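Local coordinates for fatty acid synthase 1, isoform A (Drosophila melanogaster, PDB 6FN6), which probably builds long-chain saturated fatty acids from acetyl-CoA and malonyl-CoA with NADPH, its dehydratase, enoylreductase and ketoreductase domains being present here, at residues S109-N112 with E113-P116. Numbering follows the deposited sequence.
Sequences SIDN and EELP
With CG turned beside the backbone N in both residues (chi1 -63° in Glu113, -51° in Glu114), the two glutamates fold their side chains back on the carbonyls of Ser109 and Ile110. Their backbone N atoms close a turn in the loop between strands 98-105 and 129-130 of the dehydratase, a double-hotdog domain. Glu113 N donates to Ile110 O at 3.3 Å, and more weakly to Ser109 O at 3.4 Å. A further weak but straighter bond runs from Glu114 N to Asp111 O (3.5 Å). Glu113 CG lies 3.5 Å from Ser109 O, and the bend at chi2 (-70°) carries its carboxylate to a salt bridge with Arg198. Glu114 instead runs on extended past CG to Asn202, its OE1 accepting that amide's hydrogen bond, with Lys205 and Lys235 as long, weak ion partners. Those lysines probably offset the like charge of Asp111, whose OD1 sits 4.4 Å from Glu114 OE1. Were Glu114 replaced by an alanine, the Asn202 amide would probably lose this acceptor and Val200 part of its cover. Within the turn, Glu114 CG lies 3.3 Å from Ile110 O.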
loop_
_atom_site.group_PDB
_atom_site.type_symbol
_atom_site.label_atom_id
_atom_site.label_comp_id
_atom_site.label_asym_id
_atom_site.label_seq_id
_atom_site.Cartn_x
_atom_site.Cartn_y
_atom_site.Cartn_z
ATOM N N SER A 109 13.743 -25.274 -5.458
ATOM C CA SER A 109 14.259 -26.232 -4.486
ATOM C C SER A 109 13.518 -26.105 -3.158
ATOM O O SER A 109 13.696 -25.126 -2.432
ATOM C CB SER A 109 15.758 -26.020 -4.269
ATOM O OG SER A 109 16.242 -26.849 -3.226
ATOM N N ILE A 110 12.689 -27.096 -2.843
ATOM C CA ILE A 110 11.862 -27.044 -1.641
ATOM C C ILE A 110 12.741 -26.990 -0.395
ATOM O O ILE A 110 12.364 -26.392 0.613
ATOM C CB ILE A 110 10.890 -28.244 -1.583
ATOM C CG1 ILE A 110 9.947 -28.129 -0.378
ATOM C CG2 ILE A 110 11.660 -29.561 -1.525
ATOM C CD1 ILE A 110 9.033 -26.919 -0.408
ATOM N N ASP A 111 13.914 -27.612 -0.464
ATOM C CA ASP A 111 14.839 -27.622 0.665
ATOM C C ASP A 111 15.378 -26.221 0.946
ATOM O O ASP A 111 15.616 -25.856 2.097
ATOM C CB ASP A 111 16.001 -28.585 0.404
ATOM C CG ASP A 111 15.569 -30.040 0.424
ATOM O OD1 ASP A 111 14.659 -30.384 1.209
ATOM O OD2 ASP A 111 16.145 -30.841 -0.340
ATOM N N ASN A 112 15.572 -25.442 -0.112
ATOM C CA ASN A 112 16.130 -24.101 0.017
ATOM C C ASN A 112 15.113 -23.104 0.568
ATOM O O ASN A 112 15.485 -22.044 1.070
ATOM C CB ASN A 112 16.638 -23.613 -1.343
ATOM C CG ASN A 112 18.085 -23.986 -1.596
ATOM O OD1 ASN A 112 18.404 -25.150 -1.831
ATOM N ND2 ASN A 112 18.967 -22.993 -1.564
ATOM N N GLU A 113 13.831 -23.442 0.474
ATOM C CA GLU A 113 12.773 -22.547 0.931
ATOM C C GLU A 113 12.510 -22.657 2.434
ATOM O O GLU A 113 11.823 -21.810 3.010
ATOM C CB GLU A 113 11.480 -22.832 0.161
ATOM C CG GLU A 113 11.570 -22.568 -1.335
ATOM C CD GLU A 113 11.668 -21.093 -1.671
ATOM O OE1 GLU A 113 10.774 -20.327 -1.257
ATOM O OE2 GLU A 113 12.638 -20.698 -2.353
ATOM N N GLU A 114 13.061 -23.688 3.069
ATOM C CA GLU A 114 12.830 -23.922 4.494
ATOM C C GLU A 114 13.894 -23.249 5.357
ATOM O O GLU A 114 14.960 -22.882 4.863
ATOM C CB GLU A 114 12.806 -25.423 4.787
ATOM C CG GLU A 114 11.876 -26.208 3.882
ATOM C CD GLU A 114 11.434 -27.522 4.493
ATOM O OE1 GLU A 114 12.046 -28.563 4.174
ATOM O OE2 GLU A 114 10.469 -27.514 5.286
ATOM N N LEU A 115 13.598 -23.094 6.646
ATOM C CA LEU A 115 14.546 -22.495 7.583
ATOM C C LEU A 115 15.309 -23.585 8.338
ATOM O O LEU A 115 14.715 -24.584 8.752
ATOM C CB LEU A 115 13.822 -21.582 8.577
ATOM C CG LEU A 115 13.201 -20.287 8.047
ATOM C CD1 LEU A 115 12.373 -19.620 9.133
ATOM C CD2 LEU A 115 14.272 -19.334 7.543
ATOM N N PRO A 116 16.628 -23.392 8.534
ATOM C CA PRO A 116 17.436 -24.360 9.285
ATOM C C PRO A 116 17.248 -24.221 10.791
ATOM O O PRO A 116 18.066 -23.583 11.455
ATOM C CB PRO A 116 18.865 -24.013 8.870
ATOM C CG PRO A 116 18.819 -22.558 8.593
ATOM C CD PRO A 116 17.455 -22.287 8.014
#